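Local structure of putative NADH-depentdent flavin oxidoreductase (Cupriavidus metallidurans, 5OCS) at residues D[52-64]-D[68-80]. The protein probably acts as an FMN-dependent NAD(P)H dehydrogenase and ene-reductase of the Old Yellow Enzyme family. Residues are numbered along the deposited sequence; the frame is centred on the assembly and turned at random.
Sequences LLIIEATAVSPEG and PTDLGLYNDANEA
Tyr74 lays one face of its ring against Pro62. Its CB meets the carbonyl oxygen of Val60; chi1 of 53° places CG between the backbone N and carbonyl carbon, turning the ring back toward 52-64. Tyr74 CD2 lies 3.4 Å from Ser61 C, with Ala59 O at the ring edge. Pro62 CD sits over the face, 3.7 Å from the ring centroid, a CH-pi contact suited to the CD hydrogens, polarised by the adjacent proline nitrogen; Tyr74 OH ends near Pro62 CA. Beneath the opposite face, Asn78 OD1 accepts from Tyr74 N (2.8 Å), while Asn75 OD1 caps the helix through Asn78 N.

Ala59 and Gly72 form a single beta bridge: Ala59 N donates to Leu71 O (2.9 Å) and Leu73 N to Ala59 O (3.1 Å), both nearly straight. Glycine suits position 72 because the Tyr74 ring fills the space of a CB. Leu71 CD2 reaches Ile55 CG2 (3.8 Å) and lies alongside Thr58 OG1, whose hydroxyl proton goes to Glu56 O.

Glu56 OE1, which also accepts from Gln26 N, and Ala57 O lie within hydrogen-bonding distance of a water accepting from Leu71 N. Mainly main-chain polar atoms thus fix this loop of the TIM barrel's beta-alpha-beta unit (52-59, 76-92, 96-102), close to FMN-binding Ala57.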
loop_
_atom_site.group_PDB
_atom_site.type_symbol
_atom_site.label_atom_id
_atom_site.label_comp_id
_atom_site.label_asym_id
_atom_site.label_seq_id
_atom_site.Cartn_x
_atom_site.Cartn_y
_atom_site.Cartn_z
ATOM N N LEU D 52 -13.556 0.218 -8.589
ATOM C CA LEU D 52 -13.092 -0.577 -9.681
ATOM C C LEU D 52 -11.560 -0.468 -9.786
ATOM O O LEU D 52 -10.974 0.618 -9.773
ATOM C CB LEU D 52 -13.755 -0.063 -10.958
ATOM C CG LEU D 52 -13.350 -0.825 -12.208
ATOM C CD1 LEU D 52 -13.718 -2.321 -12.180
ATOM C CD2 LEU D 52 -13.895 -0.137 -13.453
ATOM N N LEU D 53 -10.924 -1.619 -9.891
ATOM C CA LEU D 53 -9.501 -1.671 -10.198
ATOM C C LEU D 53 -9.355 -2.251 -11.601
ATOM O O LEU D 53 -9.969 -3.294 -11.938
ATOM C CB LEU D 53 -8.803 -2.578 -9.186
ATOM C CG LEU D 53 -7.367 -3.002 -9.514
ATOM C CD1 LEU D 53 -6.404 -1.847 -9.621
ATOM C CD2 LEU D 53 -6.900 -3.982 -8.456
ATOM N N ILE D 54 -8.538 -1.617 -12.439
ATOM C CA ILE D 54 -8.225 -2.139 -13.747
ATOM C C ILE D 54 -6.742 -2.414 -13.750
ATOM O O ILE D 54 -5.963 -1.455 -13.667
ATOM C CB ILE D 54 -8.534 -1.135 -14.883
ATOM C CG1 ILE D 54 -9.956 -0.591 -14.744
ATOM C CG2 ILE D 54 -8.360 -1.824 -16.236
ATOM C CD1 ILE D 54 -10.349 0.475 -15.763
ATOM N N ILE D 55 -6.382 -3.703 -13.838
ATOM C CA ILE D 55 -5.007 -4.127 -13.875
ATOM C C ILE D 55 -4.349 -3.583 -15.155
ATOM O O ILE D 55 -5.017 -3.481 -16.197
ATOM C CB ILE D 55 -4.889 -5.671 -13.758
ATOM C CG1 ILE D 55 -5.256 -6.140 -12.335
ATOM C CG2 ILE D 55 -3.475 -6.177 -14.063
ATOM C CD1 ILE D 55 -5.626 -7.603 -12.234
ATOM N N GLU D 56 -3.059 -3.261 -15.050
ATOM C CA GLU D 56 -2.273 -2.709 -16.124
ATOM C C GLU D 56 -2.358 -3.498 -17.435
ATOM O O GLU D 56 -2.685 -4.685 -17.460
ATOM C CB GLU D 56 -0.793 -2.669 -15.740
ATOM C CG GLU D 56 -0.135 -4.025 -15.621
ATOM C CD GLU D 56 1.224 -3.947 -14.936
ATOM O OE1 GLU D 56 2.229 -3.614 -15.615
ATOM O OE2 GLU D 56 1.273 -4.217 -13.721
ATOM N N ALA D 57 -1.949 -2.835 -18.496
ATOM C CA ALA D 57 -1.829 -3.454 -19.810
ATOM C C ALA D 57 -1.143 -4.805 -19.735
ATOM O O ALA D 57 0.063 -4.925 -19.379
ATOM C CB ALA D 57 -1.065 -2.530 -20.773
ATOM N N THR D 58 -1.908 -5.842 -20.048
ATOM C CA THR D 58 -1.449 -7.184 -19.947
ATOM C C THR D 58 -1.332 -7.788 -21.346
ATOM O O THR D 58 -2.327 -7.917 -22.059
ATOM C CB THR D 58 -2.426 -7.973 -19.067
ATOM O OG1 THR D 58 -2.358 -7.425 -17.737
ATOM C CG2 THR D 58 -2.052 -9.456 -19.014
ATOM N N ALA D 59 -0.098 -8.117 -21.723
ATOM C CA ALA D 59 0.233 -8.557 -23.078
ATOM C C ALA D 59 -0.425 -9.887 -23.401
ATOM O O ALA D 59 -0.368 -10.842 -22.611
ATOM C CB ALA D 59 1.745 -8.653 -23.242
ATOM N N VAL D 60 -1.051 -9.947 -24.576
ATOM C CA VAL D 60 -1.631 -11.168 -25.090
ATOM C C VAL D 60 -0.596 -12.140 -25.701
ATOM O O VAL D 60 -0.938 -13.288 -25.980
ATOM C CB VAL D 60 -2.824 -10.878 -26.066
ATOM C CG1 VAL D 60 -3.887 -10.024 -25.365
ATOM C CG2 VAL D 60 -2.342 -10.194 -27.359
ATOM N N SER D 61 0.638 -11.695 -25.878
ATOM C CA SER D 61 1.714 -12.528 -26.424
ATOM C C SER D 61 2.976 -11.837 -26.050
ATOM O O SER D 61 2.974 -10.639 -25.784
ATOM C CB SER D 61 1.588 -12.632 -27.958
ATOM O OG SER D 61 1.701 -11.369 -28.601
ATOM N N PRO D 62 4.084 -12.559 -26.070
ATOM C CA PRO D 62 5.343 -11.883 -25.743
ATOM C C PRO D 62 5.652 -10.728 -26.687
ATOM O O PRO D 62 6.122 -9.701 -26.242
ATOM C CB PRO D 62 6.407 -12.976 -25.969
ATOM C CG PRO D 62 5.690 -14.248 -26.177
ATOM C CD PRO D 62 4.219 -14.015 -26.264
ATOM N N GLU D 63 5.420 -10.927 -27.984
ATOM C CA GLU D 63 5.673 -9.889 -29.014
ATOM C C GLU D 63 4.795 -8.654 -28.875
ATOM O O GLU D 63 5.119 -7.600 -29.407
ATOM C CB GLU D 63 5.600 -10.461 -30.474
ATOM C CG GLU D 63 4.244 -10.874 -31.047
ATOM C CD GLU D 63 3.836 -12.307 -30.731
ATOM O OE1 GLU D 63 4.372 -12.899 -29.774
ATOM O OE2 GLU D 63 2.968 -12.846 -31.424
ATOM N N GLY D 64 3.670 -8.795 -28.175
ATOM C CA GLY D 64 2.769 -7.727 -27.932
ATOM C C GLY D 64 3.060 -6.912 -26.692
ATOM O O GLY D 64 2.374 -5.918 -26.443
ATOM N N PRO D 68 10.251 -5.427 -22.187
ATOM C CA PRO D 68 10.549 -6.777 -21.710
ATOM C C PRO D 68 10.068 -7.108 -20.304
ATOM O O PRO D 68 10.066 -8.293 -19.914
ATOM C CB PRO D 68 12.087 -6.852 -21.800
ATOM C CG PRO D 68 12.420 -5.866 -22.855
ATOM C CD PRO D 68 11.461 -4.745 -22.709
ATOM N N THR D 69 9.635 -6.095 -19.551
ATOM C CA THR D 69 9.117 -6.339 -18.208
ATOM C C THR D 69 7.615 -6.033 -18.071
ATOM O O THR D 69 7.126 -5.913 -16.954
ATOM C CB THR D 69 9.948 -5.608 -17.163
ATOM O OG1 THR D 69 10.073 -4.236 -17.481
ATOM C CG2 THR D 69 11.349 -6.186 -17.060
ATOM N N ASP D 70 6.883 -5.979 -19.189
ATOM C CA ASP D 70 5.450 -5.944 -19.093
ATOM C C ASP D 70 4.829 -7.202 -18.495
ATOM O O ASP D 70 5.296 -8.338 -18.732
ATOM C CB ASP D 70 4.820 -5.782 -20.467
ATOM C CG ASP D 70 4.856 -4.353 -20.964
ATOM O OD1 ASP D 70 5.716 -3.540 -20.538
ATOM O OD2 ASP D 70 3.932 -4.063 -21.791
ATOM N N LEU D 71 3.714 -6.983 -17.814
ATOM C CA LEU D 71 2.819 -8.038 -17.358
ATOM C C LEU D 71 2.219 -8.746 -18.583
ATOM O O LEU D 71 1.935 -8.097 -19.594
ATOM C CB LEU D 71 1.712 -7.470 -16.451
ATOM C CG LEU D 71 0.961 -8.547 -15.669
ATOM C CD1 LEU D 71 1.862 -9.276 -14.666
ATOM C CD2 LEU D 71 -0.251 -7.910 -15.009
ATOM N N GLY D 72 2.133 -10.066 -18.508
ATOM C CA GLY D 72 1.581 -10.876 -19.566
ATOM C C GLY D 72 0.568 -11.877 -19.052
ATOM O O GLY D 72 0.526 -12.194 -17.859
ATOM N N LEU D 73 -0.260 -12.367 -19.956
ATOM C CA LEU D 73 -1.144 -13.485 -19.665
ATOM C C LEU D 73 -1.210 -14.438 -20.843
ATOM O O LEU D 73 -2.290 -14.663 -21.441
ATOM C CB LEU D 73 -2.516 -12.950 -19.283
ATOM C CG LEU D 73 -3.441 -13.946 -18.610
ATOM C CD1 LEU D 73 -2.763 -14.650 -17.428
ATOM C CD2 LEU D 73 -4.729 -13.251 -18.196
ATOM N N TYR D 74 -0.041 -14.951 -21.193
ATOM C CA TYR D 74 0.128 -15.668 -22.448
ATOM C C TYR D 74 0.663 -17.080 -22.279
ATOM O O TYR D 74 0.941 -17.778 -23.273
ATOM C CB TYR D 74 0.926 -14.815 -23.468
ATOM C CG TYR D 74 2.273 -14.254 -22.999
ATOM C CD1 TYR D 74 3.360 -15.084 -22.721
ATOM C CD2 TYR D 74 2.470 -12.888 -22.861
ATOM C CE1 TYR D 74 4.598 -14.560 -22.317
ATOM C CE2 TYR D 74 3.705 -12.343 -22.481
ATOM C CZ TYR D 74 4.772 -13.179 -22.209
ATOM O OH TYR D 74 5.971 -12.635 -21.812
ATOM N N ASN D 75 0.745 -17.536 -21.026
ATOM C CA ASN D 75 1.136 -18.912 -20.744
ATOM C C ASN D 75 0.694 -19.288 -19.344
ATOM O O ASN D 75 0.274 -18.421 -18.569
ATOM C CB ASN D 75 2.632 -19.132 -20.965
ATOM C CG ASN D 75 3.503 -18.377 -20.015
ATOM O OD1 ASN D 75 3.176 -18.199 -18.858
ATOM N ND2 ASN D 75 4.660 -17.940 -20.501
ATOM N N ASP D 76 0.805 -20.555 -19.001
ATOM C CA ASP D 76 0.383 -21.025 -17.685
ATOM C C ASP D 76 1.120 -20.336 -16.523
ATOM O O ASP D 76 0.522 -20.079 -15.472
ATOM C CB ASP D 76 0.621 -22.549 -17.574
ATOM C CG ASP D 76 -0.354 -23.363 -18.388
ATOM O OD1 ASP D 76 -1.267 -22.835 -19.040
ATOM O OD2 ASP D 76 -0.188 -24.586 -18.402
ATOM N N ALA D 77 2.414 -20.061 -16.679
ATOM C CA ALA D 77 3.192 -19.458 -15.600
ATOM C C ALA D 77 2.657 -18.063 -15.344
ATOM O O ALA D 77 2.476 -17.656 -14.205
ATOM C CB ALA D 77 4.652 -19.398 -15.957
ATOM N N ASN D 78 2.423 -17.316 -16.421
ATOM C CA ASN D 78 1.834 -15.963 -16.287
ATOM C C ASN D 78 0.541 -16.039 -15.481
ATOM O O ASN D 78 0.290 -15.220 -14.578
ATOM C CB ASN D 78 1.441 -15.349 -17.640
ATOM C CG ASN D 78 2.582 -14.906 -18.518
ATOM O OD1 ASN D 78 2.280 -14.451 -19.642
ATOM N ND2 ASN D 78 3.853 -14.963 -18.064
ATOM N N GLU D 79 -0.267 -17.033 -15.811
ATOM C CA GLU D 79 -1.582 -17.218 -15.161
ATOM C C GLU D 79 -1.431 -17.517 -13.674
ATOM O O GLU D 79 -2.078 -16.885 -12.841
ATOM C CB GLU D 79 -2.424 -18.291 -15.841
ATOM C CG GLU D 79 -3.862 -18.390 -15.304
ATOM C CD GLU D 79 -4.686 -19.376 -16.110
ATOM O OE1 GLU D 79 -4.282 -19.744 -17.272
ATOM O OE2 GLU D 79 -5.730 -19.819 -15.575
ATOM N N ALA D 80 -0.575 -18.464 -13.343
ATOM C CA ALA D 80 -0.302 -18.790 -11.949
ATOM C C ALA D 80 0.227 -17.604 -11.138
ATOM O O ALA D 80 -0.214 -17.402 -10.019
ATOM C CB ALA D 80 0.677 -19.973 -11.812
HETATM O O HOH W 1 2.488 -4.406 -18.066
HETATM O O HOH W 2 4.453 -5.122 -15.016
HETATM O O HOH W 3 4.603 -2.632 -17.943
HETATM O O HOH W 4 1.584 -5.372 -21.880
#